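Local coordinates for alanine racemase (Actinobacillus succinogenes, PDB 3C3K), which belongs to the two-lobed periplasmic binding protein-like family, whose relatives include ligand-sensing regulators of the LacI type, at residues Tyr114-Leu119 against Leu147-Phe152; Leu166-Gly171 against Ala199-Thr204. All blocks are in the same frame, centred on the assembly; numbering follows the deposited sequence.

In the fold
Both contacts lie in the lobe built round the four-stranded parallel sheet 159-162, 127-131, 187-190 and 215-217, and both join neighbouring helices. They come in series along the chain: contact 1 pairs helices 108-121 and 137-152, which flank strand 127-131 in sequence, and contact 2 then pairs helices 168-179 and 193-205, either side of strand 187-190 in sequence. Their centres are 22 Å apart and their nearest atoms about 11 Å, so they do not meet, because the two helix pairs cover opposite sides of the sheet in a three-layered α/β/α lobe. Contact 2 also meets the second subunit, whereas contact 1 stays within its own subunit.

Contact 1 (Tyr114-Leu119 against Leu147-Phe152); sequences YVVDQL and LNRLKF
Arg149 reaches from helix 137-152 across to Val116 and Asp117 of helix 108-121, and its side chain runs from an apolar root on the valine to a charged tip on the aspartate. Arg149 CB lies 3.9 Å from Val116 CG1. The next carbon, Arg149 CG, is anti to the backbone N (chi1 -152°) and leans on the same methyl while passing 3.3 Å from Asp117 OD1. A bend at chi2 then turns the chain along the carboxylate, and Arg149 CD, past the bend, still lies 3.6 Å from Asp117 OD1. Arg149 NE gives a bond of 2.7 Å to Asp117 OD1, taken on the syn lone pair with the oxygen close to the guanidinium plane, and the N-H points at its acceptor at 162°. Beyond it, Arg149 NH2 reaches Asp117 OD2 at 3.2 Å, a more bent bond that tilts out of the plane. The grip is therefore a side-on, two-nitrogen salt bridge, although the carboxylate and guanidinium planes stand 48° apart. The third nitrogen, NH1, sits over the centre of the Phe152 ring, so the group is held at its edge by the aspartate and on one face by the phenyl ring. Asp117 OD1 also accepts from His153 NE2, which would help to fix the carboxylate's rotation.

Beside this polar grip, Val116 CG1 meets Leu150 CD2 at 3.8 Å, the two side chains crossing at about a right angle. The axes of the two short segments approach to 9.3 Å. Leu150 continues onto Ile127 of strand 127-131, where Leu119 also packs; the two helices, consecutive in this alternating β/α, Rossmann-like lobe with strand 127-131 between them in sequence, thus lie side by side on one side of the parallel sheet.

Contact 2 (Leu166-Gly171 against Ala199-Thr204); sequences LDYMAG and AIQALT
The Tyr168 ring meets Gln201 at its edge: Tyr168 CE1 stands 3.6 Å from Gln201 OE1, which lies near the ring plane, and the amide is turned 62° from the ring. Further round the same rim, also in plane, sits a water that bridges the two, 2.6 Å from Tyr168 OH and donating to Gln201 OE1. Gln201 OE1 takes a further bond from Lys172 NZ, while Gln201 NE2 binds the carbonyl of Gln226 of the second subunit; that residue's side chain also makes a weak bond with Tyr168 OH. With both ends of the amide engaged, its flip is fixed, and the pair joins two helices to the subunit interface.

These helices, 168-179 and 193-205, are successive connections of the β-α-β type in the Rossmann-like lobe, linked through strand 187-190. Asp167 N-caps the first, its OD1 accepting from Ala170 N at 2.9 Å. The tyrosine follows directly; its CB already points toward helix 193-205, and with CG between the backbone N and the carbonyl carbon (chi1 90°) the ring is carried on until its CE1 edge meets Gln201.

One turn on, Gly171 brings the backbones together: its CA is 5.2 Å from the CA of Ala199, and no hydrogen bond crosses there. Gly171 O is instead bonded by Thr175 OG1, and the side chain of Thr175 also touches Ala199 and Ala202.

Contact 1 (Tyr114-Leu119 against Leu147-Phe152)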
# COMPACT_ATOMS: atom_id res chain seq x y z
N TYR B 114 -16.19 -20.92 -6.49
CA TYR B 114 -15.38 -21.87 -5.70
C TYR B 114 -15.36 -21.50 -4.24
O TYR B 114 -15.43 -22.36 -3.42
CB TYR B 114 -13.91 -21.88 -6.15
CG TYR B 114 -13.13 -23.04 -5.57
CD1 TYR B 114 -12.45 -22.92 -4.37
CD2 TYR B 114 -13.08 -24.26 -6.24
CE1 TYR B 114 -11.71 -24.02 -3.84
CE2 TYR B 114 -12.36 -25.37 -5.74
CZ TYR B 114 -11.70 -25.24 -4.52
OH TYR B 114 -10.99 -26.32 -4.06
N VAL B 115 -15.19 -20.23 -3.93
CA VAL B 115 -15.36 -19.69 -2.54
C VAL B 115 -16.67 -20.08 -1.92
O VAL B 115 -16.70 -20.67 -0.85
CB VAL B 115 -15.13 -18.19 -2.50
CG1 VAL B 115 -15.57 -17.63 -1.10
CG2 VAL B 115 -13.60 -17.89 -2.83
N VAL B 116 -17.77 -19.78 -2.60
CA VAL B 116 -19.09 -20.19 -2.12
C VAL B 116 -19.23 -21.71 -2.00
O VAL B 116 -19.73 -22.20 -0.99
CB VAL B 116 -20.20 -19.65 -3.01
CG1 VAL B 116 -21.56 -20.17 -2.55
CG2 VAL B 116 -20.17 -18.13 -2.97
N ASP B 117 -18.75 -22.46 -2.98
CA ASP B 117 -18.87 -23.90 -2.83
C ASP B 117 -18.15 -24.39 -1.58
O ASP B 117 -18.66 -25.29 -0.93
CB ASP B 117 -18.33 -24.67 -4.03
CG ASP B 117 -19.14 -24.48 -5.26
OD1 ASP B 117 -20.28 -23.96 -5.20
OD2 ASP B 117 -18.61 -24.86 -6.31
N GLN B 118 -16.97 -23.83 -1.25
CA GLN B 118 -16.21 -24.29 -0.09
C GLN B 118 -16.90 -23.93 1.21
O GLN B 118 -17.01 -24.75 2.09
CB GLN B 118 -14.80 -23.72 -0.06
CG GLN B 118 -13.94 -24.09 -1.24
CD GLN B 118 -14.16 -25.48 -1.69
OE1 GLN B 118 -13.84 -26.43 -0.97
NE2 GLN B 118 -14.67 -25.63 -2.91
N LEU B 119 -17.36 -22.69 1.32
CA LEU B 119 -18.20 -22.33 2.46
C LEU B 119 -19.42 -23.25 2.64
O LEU B 119 -19.70 -23.65 3.74
CB LEU B 119 -18.59 -20.84 2.44
CG LEU B 119 -17.42 -19.87 2.57
CD1 LEU B 119 -17.80 -18.47 2.08
CD2 LEU B 119 -16.89 -19.82 4.02
N LEU B 147 -23.92 -14.53 -6.14
CA LEU B 147 -25.40 -14.61 -6.10
C LEU B 147 -25.91 -15.87 -6.83
O LEU B 147 -26.78 -16.59 -6.33
CB LEU B 147 -25.96 -13.43 -6.84
CG LEU B 147 -25.96 -12.11 -6.09
CD1 LEU B 147 -26.46 -11.02 -7.05
CD2 LEU B 147 -26.87 -12.29 -4.93
N ASN B 148 -25.32 -16.15 -7.99
CA ASN B 148 -25.68 -17.35 -8.76
C ASN B 148 -25.36 -18.63 -8.04
O ASN B 148 -26.10 -19.63 -8.16
CB ASN B 148 -25.01 -17.39 -10.15
CG ASN B 148 -25.40 -16.21 -11.00
OD1 ASN B 148 -26.45 -15.61 -10.80
ND2 ASN B 148 -24.54 -15.86 -11.96
N ARG B 149 -24.25 -18.66 -7.32
CA ARG B 149 -23.86 -19.92 -6.67
C ARG B 149 -24.70 -20.18 -5.43
O ARG B 149 -24.99 -21.31 -5.08
CB ARG B 149 -22.36 -19.88 -6.38
CG ARG B 149 -21.71 -21.21 -6.35
CD ARG B 149 -21.71 -21.84 -7.74
NE ARG B 149 -21.18 -23.19 -7.68
CZ ARG B 149 -21.34 -24.07 -8.65
NH1 ARG B 149 -22.00 -23.70 -9.73
NH2 ARG B 149 -20.88 -25.31 -8.53
N LEU B 150 -25.15 -19.13 -4.78
CA LEU B 150 -26.10 -19.33 -3.66
C LEU B 150 -27.38 -19.96 -4.15
O LEU B 150 -27.92 -20.82 -3.47
CB LEU B 150 -26.44 -18.03 -2.89
CG LEU B 150 -25.29 -17.29 -2.16
CD1 LEU B 150 -25.83 -16.04 -1.42
CD2 LEU B 150 -24.56 -18.22 -1.21
N LYS B 151 -27.90 -19.47 -5.28
CA LYS B 151 -29.17 -19.94 -5.87
C LYS B 151 -28.92 -21.35 -6.36
O LYS B 151 -29.80 -22.21 -6.32
CB LYS B 151 -29.58 -19.11 -7.09
CG LYS B 151 -29.97 -17.61 -6.94
CD LYS B 151 -30.82 -17.39 -5.71
CE LYS B 151 -30.00 -16.77 -4.54
NZ LYS B 151 -30.69 -16.66 -3.18
N PHE B 152 -27.72 -21.59 -6.89
CA PHE B 152 -27.38 -22.94 -7.30
C PHE B 152 -27.46 -23.94 -6.16
O PHE B 152 -27.77 -25.11 -6.35
CB PHE B 152 -25.97 -22.95 -7.86
CG PHE B 152 -25.45 -24.30 -8.14
CD1 PHE B 152 -25.81 -24.97 -9.32
CD2 PHE B 152 -24.53 -24.85 -7.32
CE1 PHE B 152 -25.28 -26.23 -9.61
CE2 PHE B 152 -24.00 -26.10 -7.59
CZ PHE B 152 -24.37 -26.79 -8.73

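Contact 2 (Leu166-Gly171 against Ala199-Thr204)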
# COMPACT_ATOMS: atom_id res chain seq x y z
N LEU B 166 -11.64 1.46 0.16
CA LEU B 166 -10.93 0.25 0.34
C LEU B 166 -10.03 0.38 1.58
O LEU B 166 -8.84 0.64 1.47
CB LEU B 166 -10.12 -0.14 -0.95
CG LEU B 166 -9.62 -1.59 -0.80
CD1 LEU B 166 -10.71 -2.55 -1.12
CD2 LEU B 166 -8.35 -1.87 -1.62
N ASP B 167 -10.59 0.17 2.76
CA ASP B 167 -9.79 0.20 3.98
C ASP B 167 -10.48 -0.60 5.04
O ASP B 167 -11.64 -0.95 4.88
CB ASP B 167 -9.45 1.64 4.45
CG ASP B 167 -10.66 2.49 4.76
OD1 ASP B 167 -11.72 1.99 5.12
OD2 ASP B 167 -10.51 3.73 4.69
N TYR B 168 -9.78 -0.88 6.15
CA TYR B 168 -10.28 -1.82 7.14
C TYR B 168 -11.55 -1.24 7.81
O TYR B 168 -12.47 -1.97 8.07
CB TYR B 168 -9.19 -2.19 8.16
CG TYR B 168 -9.17 -1.27 9.34
CD1 TYR B 168 -9.90 -1.58 10.51
CD2 TYR B 168 -8.47 -0.08 9.30
CE1 TYR B 168 -9.92 -0.72 11.59
CE2 TYR B 168 -8.46 0.79 10.40
CZ TYR B 168 -9.18 0.46 11.53
OH TYR B 168 -9.14 1.33 12.59
N MET B 169 -11.61 0.06 8.01
CA MET B 169 -12.77 0.69 8.60
C MET B 169 -13.99 0.46 7.74
O MET B 169 -15.09 0.21 8.28
CB MET B 169 -12.56 2.22 8.82
CG MET B 169 -13.77 2.90 9.52
SD MET B 169 -14.21 2.16 11.12
CE MET B 169 -12.58 1.76 11.92
N ALA B 170 -13.83 0.55 6.40
CA ALA B 170 -14.94 0.28 5.52
C ALA B 170 -15.41 -1.15 5.68
O ALA B 170 -16.59 -1.41 5.62
CB ALA B 170 -14.57 0.54 4.12
N GLY B 171 -14.48 -2.08 5.86
CA GLY B 171 -14.84 -3.48 6.07
C GLY B 171 -15.67 -3.69 7.35
O GLY B 171 -16.58 -4.53 7.42
N ALA B 199 -13.62 -6.92 8.60
CA ALA B 199 -14.71 -7.80 9.01
C ALA B 199 -14.32 -8.60 10.27
O ALA B 199 -15.09 -8.66 11.22
CB ALA B 199 -15.17 -8.66 7.86
N ILE B 200 -13.12 -9.17 10.29
CA ILE B 200 -12.58 -9.90 11.42
C ILE B 200 -12.54 -9.01 12.68
O ILE B 200 -12.99 -9.41 13.77
CB ILE B 200 -11.13 -10.41 11.11
CG1 ILE B 200 -11.19 -11.50 10.03
CG2 ILE B 200 -10.43 -10.87 12.40
CD1 ILE B 200 -9.83 -12.27 9.72
N GLN B 201 -12.07 -7.78 12.54
CA GLN B 201 -12.16 -6.84 13.65
C GLN B 201 -13.58 -6.58 14.19
O GLN B 201 -13.82 -6.63 15.40
CB GLN B 201 -11.53 -5.52 13.30
CG GLN B 201 -11.46 -4.66 14.55
CD GLN B 201 -10.53 -3.50 14.47
OE1 GLN B 201 -10.96 -2.34 14.59
NE2 GLN B 201 -9.24 -3.78 14.37
N ALA B 202 -14.54 -6.29 13.33
CA ALA B 202 -15.93 -6.07 13.82
C ALA B 202 -16.53 -7.33 14.44
O ALA B 202 -17.27 -7.30 15.45
CB ALA B 202 -16.81 -5.64 12.66
N LEU B 203 -16.24 -8.45 13.84
CA LEU B 203 -16.76 -9.72 14.33
C LEU B 203 -16.27 -10.01 15.78
O LEU B 203 -17.06 -10.35 16.69
CB LEU B 203 -16.33 -10.84 13.37
CG LEU B 203 -17.18 -10.95 12.07
CD1 LEU B 203 -16.62 -12.02 11.24
CD2 LEU B 203 -18.67 -11.26 12.36
N THR B 204 -14.96 -9.86 15.98
CA THR B 204 -14.30 -9.99 17.28
C THR B 204 -14.81 -9.01 18.32
O THR B 204 -15.03 -9.38 19.50
CB THR B 204 -12.80 -9.79 17.13
OG1 THR B 204 -12.33 -10.73 16.17
CG2 THR B 204 -12.10 -10.00 18.43
O HOH W 1 -10.05 0.03 14.63